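Local coordinates for protein inactive glucansucrase (Lactobacillus reuteri, PDB 5JBD) that belongs to glycosyl hydrolase family 70, is named as inactive, and has a TIM-barrel fold with a bound calcium ion, at residues 570-574 against 575-579; 397-400 against 401-405; 369-373 against 374-378; 583-586 against 587-591; 412-415 against 416-420. All coordinates share one frame; numbering follows the deposited sequence.

The five contacts are all local and fall into two groups. Contacts 1, 3 and 4 belong to one antiparallel sheet: contact 1 closes a hairpin on strand 564-571, contact 4 leads into strand 588-590 beside it, and contact 3 feeds strand 375-376. Contacts 1 and 4 touch each other, whereas contact 3 lies about 28 Å from contact 4 between centres. Contact 2 is one stretch of helix 392-406, contact 5 lies in the loop before helix 420-434, and the two pack against each other. Contact 4 is a surface contact of apolar character; the others are partly buried. Backbone bonds dominate contacts 1, 2 and 5, while contact 3 relies on an asparagine side chain and a water.

Contact 1 of 5, residues 570-574 against 575-579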
loop_
_atom_site.group_PDB
_atom_site.type_symbol
_atom_site.label_atom_id
_atom_site.label_comp_id
_atom_site.label_asym_id
_atom_site.label_seq_id
_atom_site.Cartn_x
_atom_site.Cartn_y
_atom_site.Cartn_z
ATOM N N ASP A 570 3.051 37.109 -1.512
ATOM C CA ASP A 570 4.079 37.655 -2.402
ATOM C C ASP A 570 5.434 37.100 -1.952
ATOM O O ASP A 570 5.576 36.630 -0.816
ATOM C CB ASP A 570 4.059 39.192 -2.371
ATOM C CG ASP A 570 4.560 39.847 -3.681
ATOM O OD1 ASP A 570 5.216 39.181 -4.512
ATOM O OD2 ASP A 570 4.312 41.061 -3.859
ATOM N N THR A 571 6.418 37.139 -2.847
ATOM C CA THR A 571 7.751 36.592 -2.573
ATOM C C THR A 571 8.702 37.706 -2.098
ATOM O O THR A 571 8.665 38.820 -2.627
ATOM C CB THR A 571 8.310 35.870 -3.819
ATOM O OG1 THR A 571 7.367 34.879 -4.261
ATOM C CG2 THR A 571 9.618 35.192 -3.529
ATOM N N THR A 572 9.551 37.375 -1.116
ATOM C CA THR A 572 10.625 38.263 -0.613
ATOM C C THR A 572 11.970 37.560 -0.769
ATOM O O THR A 572 12.020 36.371 -1.087
ATOM C CB THR A 572 10.446 38.600 0.887
ATOM O OG1 THR A 572 10.630 37.408 1.663
ATOM C CG2 THR A 572 9.072 39.197 1.159
ATOM N N GLU A 573 13.072 38.279 -0.521
ATOM C CA GLU A 573 14.408 37.670 -0.653
ATOM C C GLU A 573 14.585 36.439 0.246
ATOM O O GLU A 573 15.224 35.465 -0.164
ATOM C CB GLU A 573 15.535 38.695 -0.388
ATOM C CG GLU A 573 15.652 39.818 -1.427
ATOM C CD GLU A 573 15.900 39.362 -2.867
ATOM O OE1 GLU A 573 16.507 38.285 -3.099
ATOM O OE2 GLU A 573 15.493 40.109 -3.788
ATOM N N ASN A 574 14.002 36.479 1.446
ATOM C CA ASN A 574 14.115 35.377 2.423
ATOM C C ASN A 574 12.981 34.345 2.407
ATOM O O ASN A 574 13.201 33.199 2.820
ATOM C CB ASN A 574 14.269 35.937 3.843
ATOM C CG ASN A 574 15.570 36.689 4.030
ATOM O OD1 ASN A 574 16.579 36.416 3.360
ATOM N ND2 ASN A 574 15.556 37.651 4.944
ATOM N N GLY A 575 11.795 34.721 1.927
ATOM C CA GLY A 575 10.676 33.767 1.902
ATOM C C GLY A 575 9.417 34.317 1.272
ATOM O O GLY A 575 9.447 34.787 0.123
ATOM N N LEU A 576 8.314 34.242 2.018
ATOM C CA LEU A 576 7.000 34.727 1.578
ATOM C C LEU A 576 6.510 35.770 2.568
ATOM O O LEU A 576 6.900 35.730 3.734
ATOM C CB LEU A 576 5.998 33.573 1.545
ATOM C CG LEU A 576 6.295 32.418 0.592
ATOM C CD1 LEU A 576 5.306 31.280 0.808
ATOM C CD2 LEU A 576 6.248 32.899 -0.850
ATOM N N THR A 577 5.642 36.671 2.116
ATOM C CA THR A 577 4.950 37.623 3.001
ATOM C C THR A 577 3.438 37.576 2.745
ATOM O O THR A 577 2.999 37.344 1.598
ATOM C CB THR A 577 5.462 39.084 2.847
ATOM O OG1 THR A 577 4.742 39.936 3.740
ATOM C CG2 THR A 577 5.278 39.618 1.448
ATOM N N TYR A 578 2.667 37.785 3.820
ATOM C CA TYR A 578 1.191 37.732 3.807
ATOM C C TYR A 578 0.564 39.103 4.045
ATOM O O TYR A 578 -0.661 39.222 4.068
ATOM C CB TYR A 578 0.695 36.701 4.852
ATOM C CG TYR A 578 1.375 35.372 4.651
ATOM C CD1 TYR A 578 0.963 34.519 3.640
ATOM C CD2 TYR A 578 2.493 34.990 5.419
ATOM C CE1 TYR A 578 1.607 33.305 3.406
ATOM C CE2 TYR A 578 3.141 33.773 5.186
ATOM C CZ TYR A 578 2.684 32.931 4.171
ATOM O OH TYR A 578 3.292 31.722 3.883
ATOM N N ASP A 579 1.403 40.134 4.218
ATOM C CA ASP A 579 0.939 41.521 4.345
ATOM C C ASP A 579 1.796 42.482 3.518
ATOM O O ASP A 579 1.979 43.636 3.906
ATOM C CB ASP A 579 0.888 41.944 5.835
ATOM C CG ASP A 579 2.253 41.850 6.547
ATOM O OD1 ASP A 579 3.199 41.224 6.011
ATOM O OD2 ASP A 579 2.371 42.388 7.674
#
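Thr571 and Leu576 face each other near the end of an antiparallel beta hairpin in which strand 564-571 turns back into the short strand 576-577. Backbone bonds set the register. Asp570 and Thr577 form a hydrogen-bonded pair, with Asp570 N at 3.1 Å from Thr577 O and Thr577 N at 2.9 Å from Asp570 O. Thr571 and Leu576 follow as a non-hydrogen-bonded pair. Closer to the turn, Thr572 N points almost straight at Gly575 O (2.9 Å, 175° at the hydrogen), although it approaches from above the carbonyl plane.

A side-chain bond closes the loop: Gly575 N donates to Thr572 OG1 at 2.9 Å. With chi1 at 67°, OG1 sits between the backbone N and the carbonyl carbon of its own residue, facing the returning chain.

Side chains pack on both faces of the hairpin. On one, the apolar methyls Thr572 CG2 and Thr577 CG2 meet at 3.8 Å, their side chains crossing at about a right angle. On the other, Leu576 CD2 comes to 4.1 Å from Thr571 OG1, a hydroxyl that is hydrogen-bonded to Leu613 O; Leu576 also packs against Ala485 of helix 483-496.

The Asp570 carboxylate is turned away from strand 576-577, and its OD2 is hydrogen-bonded to Asn567, Ser583 and Asn585. Its OD1 accepts from Thr571 N at 2.9 Å, on the anti side and 27° out of the carboxylate plane.

Contact 2 of 5, residues 397-400 against 401-405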
loop_
_atom_site.group_PDB
_atom_site.type_symbol
_atom_site.label_atom_id
_atom_site.label_comp_id
_atom_site.label_asym_id
_atom_site.label_seq_id
_atom_site.Cartn_x
_atom_site.Cartn_y
_atom_site.Cartn_z
ATOM N N ASN A 397 9.174 7.205 -1.350
ATOM C CA ASN A 397 10.151 7.128 -2.464
ATOM C C ASN A 397 11.390 7.981 -2.204
ATOM O O ASN A 397 12.518 7.523 -2.393
ATOM C CB ASN A 397 9.522 7.576 -3.799
ATOM C CG ASN A 397 8.522 6.571 -4.354
ATOM O OD1 ASN A 397 8.424 5.422 -3.893
ATOM N ND2 ASN A 397 7.763 7.005 -5.359
ATOM N N LEU A 398 11.165 9.210 -1.750
ATOM C CA LEU A 398 12.238 10.164 -1.472
ATOM C C LEU A 398 13.143 9.685 -0.328
ATOM O O LEU A 398 14.374 9.749 -0.426
ATOM C CB LEU A 398 11.628 11.527 -1.132
ATOM C CG LEU A 398 12.480 12.800 -1.188
ATOM C CD1 LEU A 398 11.583 14.002 -1.458
ATOM C CD2 LEU A 398 13.281 13.014 0.091
ATOM N N ILE A 399 12.522 9.195 0.739
ATOM C CA ILE A 399 13.266 8.704 1.905
ATOM C C ILE A 399 14.059 7.438 1.554
ATOM O O ILE A 399 15.207 7.314 1.953
ATOM C CB ILE A 399 12.327 8.490 3.118
ATOM C CG1 ILE A 399 11.771 9.829 3.623
ATOM C CG2 ILE A 399 13.015 7.728 4.257
ATOM C CD1 ILE A 399 12.753 10.736 4.328
ATOM N N ASN A 400 13.459 6.507 0.812
ATOM C CA ASN A 400 14.188 5.319 0.369
ATOM C C ASN A 400 15.339 5.633 -0.591
ATOM O O ASN A 400 16.383 4.965 -0.530
ATOM C CB ASN A 400 13.245 4.295 -0.255
ATOM C CG ASN A 400 12.392 3.556 0.781
ATOM O OD1 ASN A 400 12.713 3.523 1.973
ATOM N ND2 ASN A 400 11.308 2.945 0.316
ATOM N N ARG A 401 15.150 6.623 -1.476
ATOM C CA ARG A 401 16.245 7.121 -2.335
ATOM C C ARG A 401 17.427 7.530 -1.451
ATOM O O ARG A 401 18.558 7.115 -1.681
ATOM C CB ARG A 401 15.820 8.315 -3.264
ATOM C CG ARG A 401 15.680 7.919 -4.736
ATOM C CD ARG A 401 16.009 9.047 -5.748
ATOM N NE ARG A 401 15.385 8.822 -7.058
ATOM C CZ ARG A 401 15.689 7.854 -7.941
ATOM N NH1 ARG A 401 16.619 6.934 -7.688
ATOM N NH2 ARG A 401 15.029 7.788 -9.099
ATOM N N LEU A 402 17.131 8.309 -0.417
ATOM C CA LEU A 402 18.137 8.790 0.530
ATOM C C LEU A 402 18.797 7.633 1.306
ATOM O O LEU A 402 20.013 7.639 1.487
ATOM C CB LEU A 402 17.505 9.829 1.464
ATOM C CG LEU A 402 18.325 10.773 2.350
ATOM C CD1 LEU A 402 19.565 11.315 1.655
ATOM C CD2 LEU A 402 17.427 11.916 2.815
ATOM N N ILE A 403 18.016 6.630 1.715
ATOM C CA ILE A 403 18.563 5.430 2.376
ATOM C C ILE A 403 19.544 4.703 1.448
ATOM O O ILE A 403 20.655 4.345 1.858
ATOM C CB ILE A 403 17.450 4.453 2.847
ATOM C CG1 ILE A 403 16.679 5.044 4.035
ATOM C CG2 ILE A 403 18.027 3.098 3.255
ATOM C CD1 ILE A 403 15.426 4.271 4.420
ATOM N N ILE A 404 19.122 4.485 0.208
ATOM C CA ILE A 404 19.938 3.776 -0.782
ATOM C C ILE A 404 21.238 4.537 -1.039
ATOM O O ILE A 404 22.311 3.927 -1.079
ATOM C CB ILE A 404 19.167 3.533 -2.111
ATOM C CG1 ILE A 404 18.014 2.532 -1.889
ATOM C CG2 ILE A 404 20.100 2.998 -3.214
ATOM C CD1 ILE A 404 16.918 2.630 -2.933
ATOM N N LYS A 405 21.144 5.854 -1.180
ATOM C CA LYS A 405 22.326 6.695 -1.372
ATOM C C LYS A 405 23.275 6.651 -0.168
ATOM O O LYS A 405 24.495 6.540 -0.336
ATOM C CB LYS A 405 21.938 8.148 -1.661
ATOM C CG LYS A 405 23.142 9.070 -1.805
ATOM C CD LYS A 405 22.836 10.378 -2.514
ATOM C CE LYS A 405 24.124 11.055 -2.970
ATOM N NZ LYS A 405 24.095 12.520 -2.716
#
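Similar first torsions in Asn400 (chi1 -74°) and Ile403 (chi1 -71°) place CG and CG1 anti to their carbonyl carbons, and the two side chains run side by side in the same direction from helix 392-406. Ile403 then extends at chi2 (170°), which carries CD1 to 3.7 Å from Asn400 OD1. The same methyl touches Ile399 CG2 at 4.2 Å, one helical turn back, and thus lies against a polar neighbour and an apolar one.

The backbone has the regular bonding of an alpha helix: the amides of residues 401 to 404 each donate to the carbonyl four residues earlier, the bond from Ile403 N to Ile399 O measuring 2.9 Å. The polar end of Asn400 is held through ND2, which donates to Lys185 O. Helix 420-434 packs along the apolar side, Phe430 against Leu398, Trp427 against Ile399 and Tyr422 against Ile403.

Branched side chains also rest on carbonyl oxygens of the preceding turn. Ile403 CG1 lies 3.4 Å from Ile399 O. Ile404 does the same one residue further on: its CG1 is 3.2 Å from Asn400 O, the oxygen that accepts from Ile404 N.

Contact 3 of 5, residues 369-373 against 374-378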
loop_
_atom_site.group_PDB
_atom_site.type_symbol
_atom_site.label_atom_id
_atom_site.label_comp_id
_atom_site.label_asym_id
_atom_site.label_seq_id
_atom_site.Cartn_x
_atom_site.Cartn_y
_atom_site.Cartn_z
ATOM N N SER A 369 -1.609 17.311 -17.948
ATOM C CA SER A 369 -2.544 16.834 -16.938
ATOM C C SER A 369 -3.674 16.155 -17.682
ATOM O O SER A 369 -3.815 16.347 -18.893
ATOM C CB SER A 369 -3.062 18.016 -16.119
ATOM O OG SER A 369 -4.266 17.751 -15.458
ATOM N N ILE A 370 -4.494 15.377 -16.981
ATOM C CA ILE A 370 -5.729 14.837 -17.588
ATOM C C ILE A 370 -6.694 15.963 -18.050
ATOM O O ILE A 370 -7.534 15.721 -18.904
ATOM C CB ILE A 370 -6.440 13.814 -16.652
ATOM C CG1 ILE A 370 -7.340 12.857 -17.453
ATOM C CG2 ILE A 370 -7.200 14.507 -15.513
ATOM C CD1 ILE A 370 -6.578 11.879 -18.321
ATOM N N VAL A 371 -6.560 17.175 -17.496
ATOM C CA VAL A 371 -7.284 18.367 -17.967
ATOM C C VAL A 371 -6.337 19.452 -18.532
ATOM O O VAL A 371 -5.399 19.898 -17.850
ATOM C CB VAL A 371 -8.097 19.005 -16.819
ATOM C CG1 VAL A 371 -9.075 20.046 -17.357
ATOM C CG2 VAL A 371 -8.832 17.922 -16.009
ATOM N N ASN A 372 -6.610 19.887 -19.769
ATOM C CA ASN A 372 -5.937 21.047 -20.364
ATOM C C ASN A 372 -6.586 22.296 -19.790
ATOM O O ASN A 372 -7.803 22.427 -19.848
ATOM C CB ASN A 372 -6.067 21.018 -21.888
ATOM C CG ASN A 372 -5.397 22.209 -22.554
ATOM O OD1 ASN A 372 -5.823 23.348 -22.380
ATOM N ND2 ASN A 372 -4.361 21.953 -23.315
ATOM N N ARG A 373 -5.789 23.194 -19.214
ATOM C CA ARG A 373 -6.339 24.350 -18.506
ATOM C C ARG A 373 -5.949 25.691 -19.166
ATOM O O ARG A 373 -5.930 26.726 -18.511
ATOM C CB ARG A 373 -5.937 24.309 -17.028
ATOM C CG ARG A 373 -6.539 23.132 -16.278
ATOM C CD ARG A 373 -6.194 23.134 -14.782
ATOM N NE ARG A 373 -6.931 22.072 -14.078
ATOM C CZ ARG A 373 -6.524 20.806 -13.944
ATOM N NH1 ARG A 373 -5.351 20.397 -14.436
ATOM N NH2 ARG A 373 -7.299 19.930 -13.317
ATOM N N GLN A 374 -5.652 25.666 -20.461
ATOM C CA GLN A 374 -5.383 26.896 -21.209
ATOM C C GLN A 374 -6.560 27.857 -21.077
ATOM O O GLN A 374 -6.379 29.016 -20.747
ATOM C CB GLN A 374 -5.107 26.608 -22.686
ATOM C CG GLN A 374 -4.612 27.826 -23.464
ATOM C CD GLN A 374 -3.134 28.037 -23.315
ATOM O OE1 GLN A 374 -2.346 27.152 -23.651
ATOM N NE2 GLN A 374 -2.734 29.225 -22.841
ATOM N N ASN A 375 -7.760 27.359 -21.349
ATOM C CA ASN A 375 -8.963 28.168 -21.260
ATOM C C ASN A 375 -10.148 27.225 -21.025
ATOM O O ASN A 375 -10.890 26.855 -21.944
ATOM C CB ASN A 375 -9.125 29.023 -22.521
ATOM C CG ASN A 375 -10.074 30.194 -22.326
ATOM O OD1 ASN A 375 -10.123 30.821 -21.265
ATOM N ND2 ASN A 375 -10.814 30.515 -23.378
ATOM N N ASP A 376 -10.282 26.827 -19.762
ATOM C CA ASP A 376 -11.247 25.808 -19.333
ATOM C C ASP A 376 -12.496 26.542 -18.872
ATOM O O ASP A 376 -12.523 27.063 -17.750
ATOM C CB ASP A 376 -10.621 24.971 -18.214
ATOM C CG ASP A 376 -11.526 23.861 -17.693
ATOM O OD1 ASP A 376 -12.732 23.775 -18.071
ATOM O OD2 ASP A 376 -11.011 23.066 -16.843
ATOM N N THR A 377 -13.509 26.583 -19.752
ATOM C CA THR A 377 -14.699 27.421 -19.548
ATOM C C THR A 377 -16.026 26.672 -19.709
ATOM O O THR A 377 -17.061 27.296 -19.952
ATOM C CB THR A 377 -14.691 28.635 -20.513
ATOM O OG1 THR A 377 -14.799 28.173 -21.865
ATOM C CG2 THR A 377 -13.428 29.455 -20.342
ATOM N N THR A 378 -15.984 25.347 -19.578
ATOM C CA THR A 378 -17.145 24.483 -19.662
ATOM C C THR A 378 -17.190 23.617 -18.405
ATOM O O THR A 378 -16.235 23.589 -17.628
ATOM C CB THR A 378 -17.060 23.562 -20.893
ATOM O OG1 THR A 378 -15.812 22.857 -20.870
ATOM C CG2 THR A 378 -17.181 24.368 -22.201
HETATM O O HOH W 1 -8.518 24.613 -21.986
#
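An Asx turn brings Asn372 and Gln374 together in the loop between helix 364-367 and strand 375-376. Asn372 OD1 accepts from Gln374 N at 3.0 Å, with the donor above the carbonyl plane, 38° out of it. The torsion chi1 of 179° sets CG anti to the backbone N and carries the amide forward along the chain to reach that N-H. The same oxygen takes a second bond from a water at 3.0 Å, and this water accepts in turn from Asn375 N at 2.9 Å. OD1 therefore gathers two successive amides, one directly and one through the water. The Asn372 and Gln374 side chains lie alongside each other, their amide planes 48° apart.

The turn delivers the chain to the antiparallel sheet, where Gln374 and Asp376 make backbone hydrogen bonds to Met503 and Gln501 of strand 501-505. Val371 crosses Asp376 at about a right angle, with Val371 CG1 at 3.6 Å from Asp376 OD2. Asp458 OD2 is also close to this oxygen, a pairing of like charges that a long, weak ion pair between Asp376 OD1 and Lys457 NZ would probably offset.

Val371 CB also sits 3.6 Å above one face of the Arg373 guanidinium, toward its rim. That flat group is held through Arg373 NE, which donates to Lys457 O, and through Arg373 NH1, at 3.0 Å from Ser369 OG. The hydroxyl Ser369 OG forms an ST turn by accepting from Val371 N at 3.1 Å.

Contact 4 of 5, residues 583-586 against 587-591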
loop_
_atom_site.group_PDB
_atom_site.type_symbol
_atom_site.label_atom_id
_atom_site.label_comp_id
_atom_site.label_asym_id
_atom_site.label_seq_id
_atom_site.Cartn_x
_atom_site.Cartn_y
_atom_site.Cartn_z
ATOM N N SER A 583 8.118 43.113 -0.203
ATOM C CA SER A 583 7.913 42.516 -1.521
ATOM C C SER A 583 7.862 43.611 -2.597
ATOM O O SER A 583 7.875 44.808 -2.290
ATOM C CB SER A 583 6.624 41.686 -1.536
ATOM O OG SER A 583 5.489 42.519 -1.347
ATOM N N GLU A 584 7.799 43.191 -3.855
ATOM C CA GLU A 584 7.781 44.127 -4.991
ATOM C C GLU A 584 6.466 44.878 -5.142
ATOM O O GLU A 584 6.430 45.912 -5.786
ATOM C CB GLU A 584 8.078 43.394 -6.293
ATOM C CG GLU A 584 9.456 42.759 -6.351
ATOM C CD GLU A 584 9.561 41.738 -7.470
ATOM O OE1 GLU A 584 9.017 40.612 -7.339
ATOM O OE2 GLU A 584 10.190 42.069 -8.490
ATOM N N ASN A 585 5.387 44.353 -4.565
ATOM C CA ASN A 585 4.049 44.938 -4.704
ATOM C C ASN A 585 3.477 45.324 -3.336
ATOM O O ASN A 585 3.798 44.687 -2.331
ATOM C CB ASN A 585 3.121 43.930 -5.380
ATOM C CG ASN A 585 3.678 43.434 -6.705
ATOM O OD1 ASN A 585 3.559 44.107 -7.730
ATOM N ND2 ASN A 585 4.291 42.251 -6.688
ATOM N N PRO A 586 2.607 46.352 -3.298
ATOM C CA PRO A 586 1.985 46.783 -2.041
ATOM C C PRO A 586 0.796 45.881 -1.635
ATOM O O PRO A 586 0.490 44.901 -2.334
ATOM C CB PRO A 586 1.528 48.206 -2.371
ATOM C CG PRO A 586 1.135 48.108 -3.808
ATOM C CD PRO A 586 2.099 47.137 -4.439
ATOM N N ALA A 587 0.139 46.218 -0.521
ATOM C CA ALA A 587 -0.933 45.383 0.051
ATOM C C ALA A 587 -2.175 45.274 -0.838
ATOM O O ALA A 587 -2.873 44.254 -0.815
ATOM C CB ALA A 587 -1.332 45.914 1.425
ATOM N N ILE A 588 -2.458 46.346 -1.579
ATOM C CA ILE A 588 -3.621 46.432 -2.469
ATOM C C ILE A 588 -3.193 47.006 -3.830
ATOM O O ILE A 588 -2.437 47.980 -3.879
ATOM C CB ILE A 588 -4.759 47.296 -1.847
ATOM C CG1 ILE A 588 -5.353 46.587 -0.610
ATOM C CG2 ILE A 588 -5.875 47.582 -2.860
ATOM C CD1 ILE A 588 -6.107 47.503 0.327
ATOM N N LEU A 589 -3.683 46.391 -4.913
ATOM C CA LEU A 589 -3.561 46.923 -6.273
ATOM C C LEU A 589 -4.949 46.930 -6.876
ATOM O O LEU A 589 -5.820 46.141 -6.460
ATOM C CB LEU A 589 -2.626 46.054 -7.125
ATOM C CG LEU A 589 -1.136 46.085 -6.784
ATOM C CD1 LEU A 589 -0.379 45.057 -7.619
ATOM C CD2 LEU A 589 -0.576 47.485 -6.999
ATOM N N THR A 590 -5.159 47.797 -7.859
ATOM C CA THR A 590 -6.476 47.976 -8.472
ATOM C C THR A 590 -6.412 47.721 -9.967
ATOM O O THR A 590 -5.499 48.221 -10.649
ATOM C CB THR A 590 -7.019 49.395 -8.211
ATOM O OG1 THR A 590 -7.011 49.646 -6.817
ATOM C CG2 THR A 590 -8.443 49.561 -8.715
ATOM N N THR A 591 -7.378 46.958 -10.485
ATOM C CA THR A 591 -7.471 46.710 -11.927
ATOM C C THR A 591 -7.872 47.965 -12.704
ATOM O O THR A 591 -8.544 48.846 -12.164
ATOM C CB THR A 591 -8.498 45.606 -12.297
ATOM O OG1 THR A 591 -9.803 45.942 -11.792
ATOM C CG2 THR A 591 -8.042 44.257 -11.761
#
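The backbone is extended through Asn585 and Pro586, folds at Ala587 into helix-like torsions (phi -65°, psi -33°), and straightens again as strand 588-590, a single kink that lets Pro586 and Leu589 meet. The contact between them is apolar. Leu589 CD2 lies against the edge of the proline ring formed by CG and CD, at 3.7 Å from Pro586 CG and also 3.7 Å from Pro586 CD. The two side chains cross at about a right angle. In Leu589 a chi1 of -70° puts CG anti to the carbonyl carbon, from where the side chain reaches back toward the proline. Pro586 CG further touches the backbone at Ile588 O, 3.6 Å away.

The other leucine branch turns to Asn585: Leu589 CD1 is 4.1 Å from Asn585 OD1, and these two side chains also cross nearly perpendicularly. Asn585 is buried, and its ND2 donates to both Thr600 O and Asp570 OD2, which would limit rotation of the amide beside the leucine.

Although Pro586 is exposed, the segment is bound alongside strand 564-571 of the same sheet. Ala587 and Leu589 make backbone hydrogen bonds to Asn567 and Tyr565 of that strand, and Pro586 O accepts from Asn567 ND2. The Leu589 side chain packs on Leu597 of strand 596-605 and Trp616 of strand 612-618.

Contact 5 of 5, residues 412-415 against 416-420; sequences DIMG and SAYKV
Tyr418 presents the edge of its ring to both Ile413 O and Met414 CE, which lie near the ring plane. The Met414 side chain bends at chi2 and chi3 and crosses the tyrosine at a slant, bringing Met414 CE to 4.1 Å from Tyr418 CD2. Ile413 O approaches the root of the ring, 3.6 Å from Tyr418 CD2 and 3.3 Å from Tyr418 CB. The tyrosine is directed there by a chi1 of -177°, which sets CG anti to the backbone N.

At the other end of the loop the Asp412 carboxylate is turned toward the Ala417 methyl, Asp412 OD1 lying 3.8 Å from Ala417 CB. A chi1 of 50° places this carboxylate between the aspartate's own N and carbonyl carbon, close to the returning chain.

Two consecutive type I beta turns, Asp412 to Gly415 and Gly415 to Tyr418, give the loop its shape and share Gly415. Asp412 O is gripped by two amides arriving from opposite faces of its carbonyl plane, Gly415 N at 2.9 Å and Ala417 N at 3.1 Å. The second turn is closed by Tyr418 N, 3.1 Å from Gly415 O. Away from the turns, Ile413 and Met414 pack on Ile403 of helix 392-406, and Met414 also meets Asn400 there.

Arg702 donates through NH2 to Met414 O and makes a cation-pi contact with Tyr418, so a single positive charge engages a carbonyl of the first turn and the aromatic ring that ends the second.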
loop_
_atom_site.group_PDB
_atom_site.type_symbol
_atom_site.label_atom_id
_atom_site.label_comp_id
_atom_site.label_asym_id
_atom_site.label_seq_id
_atom_site.Cartn_x
_atom_site.Cartn_y
_atom_site.Cartn_z
ATOM N N ASP A 412 20.487 -5.772 -0.885
ATOM C CA ASP A 412 19.244 -6.152 -0.180
ATOM C C ASP A 412 18.811 -5.123 0.892
ATOM O O ASP A 412 18.010 -5.418 1.784
ATOM C CB ASP A 412 19.346 -7.614 0.348
ATOM C CG ASP A 412 20.632 -7.866 1.137
ATOM O OD1 ASP A 412 21.561 -7.026 1.067
ATOM O OD2 ASP A 412 20.720 -8.911 1.814
ATOM N N ILE A 413 19.328 -3.902 0.782
ATOM C CA ILE A 413 18.943 -2.786 1.657
ATOM C C ILE A 413 17.440 -2.465 1.720
ATOM O O ILE A 413 16.976 -1.964 2.741
ATOM C CB ILE A 413 19.748 -1.506 1.307
ATOM C CG1 ILE A 413 19.595 -0.462 2.419
ATOM C CG2 ILE A 413 19.339 -0.959 -0.063
ATOM C CD1 ILE A 413 20.429 0.773 2.234
ATOM N N MET A 414 16.704 -2.708 0.633
ATOM C CA MET A 414 15.243 -2.521 0.620
ATOM C C MET A 414 14.479 -3.810 0.939
ATOM O O MET A 414 13.253 -3.782 1.022
ATOM C CB MET A 414 14.768 -1.938 -0.723
ATOM C CG MET A 414 15.142 -0.482 -0.933
ATOM S SD MET A 414 14.239 0.670 0.125
ATOM C CE MET A 414 15.544 1.302 1.193
ATOM N N GLY A 415 15.199 -4.924 1.114
ATOM C CA GLY A 415 14.627 -6.184 1.583
ATOM C C GLY A 415 15.084 -6.476 3.009
ATOM O O GLY A 415 14.983 -5.618 3.898
ATOM N N SER A 416 15.618 -7.676 3.218
ATOM C CA SER A 416 15.922 -8.179 4.568
ATOM C C SER A 416 17.047 -7.434 5.312
ATOM O O SER A 416 17.141 -7.547 6.532
ATOM C CB SER A 416 16.230 -9.675 4.512
ATOM O OG SER A 416 17.388 -9.925 3.761
ATOM N N ALA A 417 17.873 -6.660 4.602
ATOM C CA ALA A 417 18.931 -5.856 5.245
ATOM C C ALA A 417 18.493 -4.420 5.591
ATOM O O ALA A 417 19.312 -3.617 6.053
ATOM C CB ALA A 417 20.184 -5.841 4.374
ATOM N N TYR A 418 17.217 -4.095 5.364
ATOM C CA TYR A 418 16.652 -2.813 5.793
ATOM C C TYR A 418 16.758 -2.697 7.309
ATOM O O TYR A 418 16.446 -3.651 8.023
ATOM C CB TYR A 418 15.175 -2.696 5.357
ATOM C CG TYR A 418 14.509 -1.376 5.687
ATOM C CD1 TYR A 418 13.917 -1.162 6.929
ATOM C CD2 TYR A 418 14.440 -0.338 4.741
ATOM C CE1 TYR A 418 13.293 0.047 7.237
ATOM C CE2 TYR A 418 13.824 0.871 5.041
ATOM C CZ TYR A 418 13.244 1.061 6.281
ATOM O OH TYR A 418 12.623 2.249 6.590
ATOM N N LYS A 419 17.159 -1.524 7.783
ATOM C CA LYS A 419 17.167 -1.211 9.207
ATOM C C LYS A 419 16.480 0.131 9.451
ATOM O O LYS A 419 16.731 1.098 8.731
ATOM C CB LYS A 419 18.598 -1.162 9.738
ATOM C CG LYS A 419 19.317 -2.503 9.693
ATOM C CD LYS A 419 20.746 -2.387 10.226
ATOM C CE LYS A 419 21.284 -3.708 10.771
ATOM N NZ LYS A 419 20.998 -4.876 9.883
ATOM N N VAL A 420 15.613 0.183 10.465
ATOM C CA VAL A 420 14.949 1.435 10.875
ATOM C C VAL A 420 15.956 2.577 11.124
ATOM O O VAL A 420 15.658 3.740 10.834
ATOM C CB VAL A 420 13.991 1.213 12.091
ATOM C CG1 VAL A 420 14.763 0.889 13.372
ATOM C CG2 VAL A 420 13.082 2.416 12.315
#